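Local coordinates for aromatic amino acid aminotransferase I (Candida albicans WO-1, PDB 6HNU), which probably transfers the amino group of aromatic amino acids to 2-oxoglutarate, using pyridoxal 5'-phosphate as cofactor, at residues Asp240-Phe251 with Arg291-Val301. Numbering follows the deposited sequence.
Sequences DFLIIEDEPYYF and RVVRLDSFSKV. With PLP (pyridoxal-5'-phosphate), chain I; PHE (phenylalanine), chain J.
Two neighbouring parallel strands of the large mixed sheet in a class I aminotransferase, 242-246 and 292-297, pair Ile243 with Val292 through Asp246 with Leu295 and end at the pyridoxal phosphate site. Backbone bonds run from Ile243 N to Arg291 O (2.9 Å) through to Glu247 N and Leu295 O. On the face bearing Asp246, Ile244 CD1 lies beside Val293 CB and Ile244 CG2 meets Leu295 CD1. On the other face Arg294, extended with CG anti to the backbone N (chi1 177°), threads between acids: Arg294 NH1 forms a salt bridge with Glu245 OE2 (2.9 Å), the hydrogen bond within it being weak, and NE holds Asp296 OD1. Arg294 NH2 stands over one face of Tyr250, guanidinium and ring planes 87° apart, a cation-pi contact with CZ 4.5 Å from the ring centroid. Water 1 joins Arg294 NH1 to Glu245 OE1 and Glu247 OE1, the latter also bonded to Thr215. At the strand starts, Arg291 NH1 and NH2 both grip Asp240 OD1, while NH2 also reaches Phe241 O (3.0 Å) from above the carbonyl plane. The strand ends and the loops after them carry the cofactor site: Asp246 OD2 lies 2.8 Å from PLP N1 and is also hydrogen-bonded to Tyr211, Tyr249 OH accepts from PLP O3, and Ser297 OG and Ser299 OG donate to the phosphate. Lys300 CE packs obliquely against Tyr249 CE1 (3.5 Å), and Lys300 NZ is hydrogen-bonded to Tyr105 OH of the second subunit.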
loop_
_atom_site.group_PDB
_atom_site.type_symbol
_atom_site.label_atom_id
_atom_site.label_comp_id
_atom_site.label_asym_id
_atom_site.label_seq_id
_atom_site.Cartn_x
_atom_site.Cartn_y
_atom_site.Cartn_z
ATOM N N ASP B 240 -19.489 -9.881 22.624
ATOM C CA ASP B 240 -18.146 -9.236 22.638
ATOM C C ASP B 240 -17.303 -9.620 21.418
ATOM O O ASP B 240 -16.206 -10.145 21.574
ATOM C CB ASP B 240 -17.419 -9.538 23.948
ATOM C CG ASP B 240 -16.155 -8.719 24.112
ATOM O OD1 ASP B 240 -16.094 -7.613 23.528
ATOM O OD2 ASP B 240 -15.231 -9.224 24.787
ATOM N N PHE B 241 -17.743 -9.233 20.219
ATOM C CA PHE B 241 -16.932 -9.291 18.986
ATOM C C PHE B 241 -17.022 -7.899 18.352
ATOM O O PHE B 241 -17.949 -7.133 18.697
ATOM C CB PHE B 241 -17.317 -10.464 18.072
ATOM C CG PHE B 241 -18.749 -10.500 17.592
ATOM C CD1 PHE B 241 -19.183 -9.686 16.550
ATOM C CD2 PHE B 241 -19.663 -11.368 18.163
ATOM C CE1 PHE B 241 -20.513 -9.701 16.163
ATOM C CE2 PHE B 241 -20.981 -11.415 17.737
ATOM C CZ PHE B 241 -21.397 -10.591 16.729
ATOM N N LEU B 242 -16.067 -7.564 17.489
ATOM C CA LEU B 242 -16.070 -6.260 16.777
ATOM C C LEU B 242 -16.980 -6.318 15.557
ATOM O O LEU B 242 -17.309 -7.398 15.044
ATOM C CB LEU B 242 -14.650 -5.885 16.338
ATOM C CG LEU B 242 -13.580 -5.943 17.419
ATOM C CD1 LEU B 242 -12.207 -5.911 16.814
ATOM C CD2 LEU B 242 -13.756 -4.831 18.412
ATOM N N ILE B 243 -17.317 -5.151 15.029
ATOM C CA ILE B 243 -17.992 -5.088 13.712
ATOM C C ILE B 243 -17.064 -4.308 12.801
ATOM O O ILE B 243 -16.679 -3.176 13.171
ATOM C CB ILE B 243 -19.398 -4.458 13.794
ATOM C CG1 ILE B 243 -20.386 -5.324 14.571
ATOM C CG2 ILE B 243 -19.916 -4.113 12.405
ATOM C CD1 ILE B 243 -21.664 -4.601 14.937
ATOM N N ILE B 244 -16.739 -4.905 11.663
ATOM C CA ILE B 244 -15.916 -4.235 10.647
ATOM C C ILE B 244 -16.891 -3.890 9.538
ATOM O O ILE B 244 -17.372 -4.817 8.870
ATOM C CB ILE B 244 -14.753 -5.134 10.168
ATOM C CG1 ILE B 244 -13.949 -5.785 11.297
ATOM C CG2 ILE B 244 -13.890 -4.381 9.173
ATOM C CD1 ILE B 244 -13.309 -4.839 12.327
ATOM N N GLU B 245 -17.122 -2.601 9.352
ATOM C CA GLU B 245 -18.082 -2.090 8.359
ATOM C C GLU B 245 -17.205 -1.560 7.221
ATOM O O GLU B 245 -16.555 -0.506 7.329
ATOM C CB GLU B 245 -19.181 -1.154 8.913
ATOM C CG GLU B 245 -18.751 0.217 9.433
ATOM C CD GLU B 245 -19.877 1.141 9.883
ATOM O OE1 GLU B 245 -21.061 0.863 9.538
ATOM O OE2 GLU B 245 -19.562 2.243 10.478
ATOM N N ASP B 246 -17.196 -2.329 6.151
ATOM C CA ASP B 246 -16.454 -2.021 4.926
ATOM C C ASP B 246 -17.422 -1.274 4.025
ATOM O O ASP B 246 -18.304 -1.893 3.422
ATOM C CB ASP B 246 -15.860 -3.291 4.337
ATOM C CG ASP B 246 -15.132 -3.096 3.045
ATOM O OD1 ASP B 246 -14.898 -1.900 2.633
ATOM O OD2 ASP B 246 -14.795 -4.149 2.445
ATOM N N GLU B 247 -17.262 0.037 3.954
ATOM C CA GLU B 247 -18.369 0.916 3.532
ATOM C C GLU B 247 -17.924 1.819 2.393
ATOM O O GLU B 247 -18.200 3.019 2.419
ATOM C CB GLU B 247 -18.830 1.641 4.791
ATOM C CG GLU B 247 -19.766 0.797 5.618
ATOM C CD GLU B 247 -21.119 0.685 4.919
ATOM O OE1 GLU B 247 -22.022 1.468 5.281
ATOM O OE2 GLU B 247 -21.280 -0.205 4.034
ATOM N N PRO B 248 -17.389 1.273 1.286
ATOM C CA PRO B 248 -17.025 2.121 0.142
ATOM C C PRO B 248 -18.259 2.696 -0.586
ATOM O O PRO B 248 -18.137 3.702 -1.285
ATOM C CB PRO B 248 -16.224 1.183 -0.745
ATOM C CG PRO B 248 -16.856 -0.184 -0.455
ATOM C CD PRO B 248 -17.245 -0.166 1.005
ATOM N N TYR B 249 -19.435 2.116 -0.380
ATOM C CA TYR B 249 -20.650 2.501 -1.136
ATOM C C TYR B 249 -21.576 3.359 -0.265
ATOM O O TYR B 249 -22.699 3.620 -0.688
ATOM C CB TYR B 249 -21.396 1.254 -1.622
ATOM C CG TYR B 249 -20.581 0.239 -2.382
ATOM C CD1 TYR B 249 -20.010 0.535 -3.604
ATOM C CD2 TYR B 249 -20.390 -1.027 -1.876
ATOM C CE1 TYR B 249 -19.282 -0.405 -4.314
ATOM C CE2 TYR B 249 -19.692 -1.987 -2.578
ATOM C CZ TYR B 249 -19.124 -1.679 -3.796
ATOM O OH TYR B 249 -18.419 -2.603 -4.523
ATOM N N TYR B 250 -21.135 3.798 0.927
ATOM C CA TYR B 250 -21.996 4.553 1.858
ATOM C C TYR B 250 -22.633 5.757 1.166
ATOM O O TYR B 250 -23.785 6.027 1.419
ATOM C CB TYR B 250 -21.220 5.045 3.082
ATOM C CG TYR B 250 -22.119 5.645 4.134
ATOM C CD1 TYR B 250 -22.855 4.839 4.989
ATOM C CD2 TYR B 250 -22.220 7.018 4.284
ATOM C CE1 TYR B 250 -23.658 5.368 5.975
ATOM C CE2 TYR B 250 -23.030 7.570 5.257
ATOM C CZ TYR B 250 -23.759 6.751 6.091
ATOM O OH TYR B 250 -24.550 7.273 7.038
ATOM N N PHE B 251 -21.940 6.439 0.270
ATOM C CA PHE B 251 -22.458 7.685 -0.335
ATOM C C PHE B 251 -23.100 7.350 -1.687
ATOM O O PHE B 251 -23.388 8.276 -2.456
ATOM C CB PHE B 251 -21.363 8.760 -0.329
ATOM C CG PHE B 251 -21.183 9.369 1.037
ATOM C CD1 PHE B 251 -22.260 9.955 1.691
ATOM C CD2 PHE B 251 -19.982 9.261 1.713
ATOM C CE1 PHE B 251 -22.121 10.462 2.969
ATOM C CE2 PHE B 251 -19.851 9.758 3.009
ATOM C CZ PHE B 251 -20.919 10.370 3.623
ATOM N N ARG B 291 -16.558 -0.730 19.652
ATOM C CA ARG B 291 -16.223 -2.056 19.088
ATOM C C ARG B 291 -16.462 -2.045 17.569
ATOM O O ARG B 291 -16.543 -3.149 16.961
ATOM C CB ARG B 291 -17.017 -3.111 19.861
ATOM C CG ARG B 291 -18.535 -3.018 19.679
ATOM C CD ARG B 291 -19.248 -4.224 20.224
ATOM N NE ARG B 291 -18.980 -4.392 21.651
ATOM C CZ ARG B 291 -18.071 -5.214 22.183
ATOM N NH1 ARG B 291 -17.915 -5.235 23.498
ATOM N NH2 ARG B 291 -17.359 -6.033 21.435
ATOM N N VAL B 292 -16.643 -0.868 16.967
ATOM C CA VAL B 292 -16.801 -0.775 15.482
ATOM C C VAL B 292 -15.496 -0.232 14.886
ATOM O O VAL B 292 -14.976 0.776 15.406
ATOM C CB VAL B 292 -18.027 0.040 15.048
ATOM C CG1 VAL B 292 -18.174 0.088 13.537
ATOM C CG2 VAL B 292 -19.291 -0.514 15.645
ATOM N N VAL B 293 -15.047 -0.846 13.789
ATOM C CA VAL B 293 -14.013 -0.266 12.903
ATOM C C VAL B 293 -14.664 -0.059 11.548
ATOM O O VAL B 293 -15.221 -1.025 11.000
ATOM C CB VAL B 293 -12.734 -1.105 12.862
ATOM C CG1 VAL B 293 -11.644 -0.429 12.048
ATOM C CG2 VAL B 293 -12.219 -1.383 14.260
ATOM N N ARG B 294 -14.596 1.164 11.060
ATOM C CA ARG B 294 -15.140 1.537 9.729
ATOM C C ARG B 294 -13.997 1.695 8.721
ATOM O O ARG B 294 -12.987 2.378 9.014
ATOM C CB ARG B 294 -15.986 2.806 9.837
ATOM C CG ARG B 294 -16.524 3.317 8.507
ATOM C CD ARG B 294 -17.278 4.620 8.681
ATOM N NE ARG B 294 -18.030 4.998 7.504
ATOM C CZ ARG B 294 -19.288 4.660 7.241
ATOM N NH1 ARG B 294 -19.935 3.858 8.041
ATOM N NH2 ARG B 294 -19.864 5.058 6.124
ATOM N N LEU B 295 -14.148 1.082 7.551
ATOM C CA LEU B 295 -13.210 1.223 6.408
ATOM C C LEU B 295 -13.861 2.185 5.420
ATOM O O LEU B 295 -14.875 1.842 4.770
ATOM C CB LEU B 295 -12.884 -0.140 5.790
ATOM C CG LEU B 295 -12.683 -1.282 6.785
ATOM C CD1 LEU B 295 -12.367 -2.565 6.046
ATOM C CD2 LEU B 295 -11.602 -0.972 7.809
ATOM N N ASP B 296 -13.335 3.400 5.343
ATOM C CA ASP B 296 -13.844 4.439 4.412
ATOM C C ASP B 296 -12.907 4.648 3.239
ATOM O O ASP B 296 -11.671 4.582 3.413
ATOM C CB ASP B 296 -13.989 5.791 5.135
ATOM C CG ASP B 296 -15.297 5.961 5.870
ATOM O OD1 ASP B 296 -16.340 5.753 5.229
ATOM O OD2 ASP B 296 -15.271 6.402 7.057
ATOM N N SER B 297 -13.454 4.911 2.047
ATOM C CA SER B 297 -12.635 5.040 0.832
ATOM C C SER B 297 -13.155 6.180 -0.045
ATOM O O SER B 297 -14.373 6.371 -0.115
ATOM C CB SER B 297 -12.679 3.772 0.045
ATOM O OG SER B 297 -11.817 3.863 -1.065
ATOM N N PHE B 298 -12.263 6.810 -0.782
ATOM C CA PHE B 298 -12.620 7.763 -1.868
ATOM C C PHE B 298 -12.880 7.054 -3.198
ATOM O O PHE B 298 -13.262 7.717 -4.177
ATOM C CB PHE B 298 -11.501 8.770 -2.056
ATOM C CG PHE B 298 -11.453 9.791 -0.960
ATOM C CD1 PHE B 298 -12.579 10.524 -0.622
ATOM C CD2 PHE B 298 -10.265 10.035 -0.294
ATOM C CE1 PHE B 298 -12.501 11.534 0.324
ATOM C CE2 PHE B 298 -10.203 11.010 0.688
ATOM C CZ PHE B 298 -11.332 11.715 1.031
ATOM N N SER B 299 -12.699 5.734 -3.267
ATOM C CA SER B 299 -12.689 5.020 -4.572
ATOM C C SER B 299 -13.985 5.229 -5.345
ATOM O O SER B 299 -13.870 5.466 -6.562
ATOM C CB SER B 299 -12.339 3.550 -4.413
ATOM O OG SER B 299 -10.990 3.457 -4.031
ATOM N N LYS B 300 -15.151 5.129 -4.712
ATOM C CA LYS B 300 -16.446 5.163 -5.427
ATOM C C LYS B 300 -17.004 6.592 -5.446
ATOM O O LYS B 300 -18.091 6.792 -6.040
ATOM C CB LYS B 300 -17.499 4.270 -4.780
ATOM C CG LYS B 300 -17.034 2.916 -4.288
ATOM C CD LYS B 300 -16.422 2.066 -5.324
ATOM C CE LYS B 300 -15.955 0.773 -4.684
ATOM N NZ LYS B 300 -15.408 -0.171 -5.680
ATOM N N VAL B 301 -16.296 7.537 -4.809
ATOM C CA VAL B 301 -16.754 8.944 -4.621
ATOM C C VAL B 301 -15.924 9.870 -5.512
ATOM O O VAL B 301 -16.514 10.700 -6.245
ATOM C CB VAL B 301 -16.718 9.367 -3.145
ATOM C CG1 VAL B 301 -16.995 10.850 -3.013
ATOM C CG2 VAL B 301 -17.685 8.553 -2.295
HETATM N N1 PLP I . -14.608 -3.432 -0.218
HETATM C C2 PLP I . -15.673 -3.830 -0.919
HETATM C C2A PLP I . -16.741 -4.598 -0.222
HETATM C C3 PLP I . -15.794 -3.546 -2.277
HETATM O O3 PLP I . -16.877 -4.043 -2.949
HETATM C C4 PLP I . -14.757 -2.839 -2.919
HETATM C C4A PLP I . -14.848 -2.557 -4.350
HETATM C C5 PLP I . -13.665 -2.395 -2.161
HETATM C C6 PLP I . -13.626 -2.738 -0.833
HETATM C C5A PLP I . -12.487 -1.699 -2.796
HETATM O O4P PLP I . -12.103 -0.525 -2.029
HETATM P P PLP I . -10.856 0.339 -2.333
HETATM O O1P PLP I . -11.048 1.469 -1.346
HETATM O O2P PLP I . -10.958 0.763 -3.825
HETATM O O3P PLP I . -9.620 -0.517 -2.067
HETATM N N PHE J . -15.029 -3.620 -5.264
HETATM C CA PHE J . -14.490 -3.652 -6.655
HETATM C C PHE J . -15.047 -4.902 -7.350
HETATM O O PHE J . -16.276 -5.025 -7.487
HETATM C CB PHE J . -12.960 -3.568 -6.625
HETATM C CG PHE J . -12.264 -4.059 -7.866
HETATM C CD1 PHE J . -12.729 -3.713 -9.129
HETATM C CD2 PHE J . -11.140 -4.867 -7.767
HETATM C CE1 PHE J . -12.088 -4.181 -10.269
HETATM C CE2 PHE J . -10.499 -5.329 -8.906
HETATM C CZ PHE J . -10.968 -4.977 -10.155
HETATM O OXT PHE J . -14.307 -5.806 -7.768
HETATM O O HOH W 1 -22.424 2.379 7.749
HETATM O O HOH W 2 -16.355 5.275 2.569
HETATM O O HOH W 3 -15.643 4.858 -2.062
HETATM O O HOH W 4 -17.226 -2.133 -7.132
#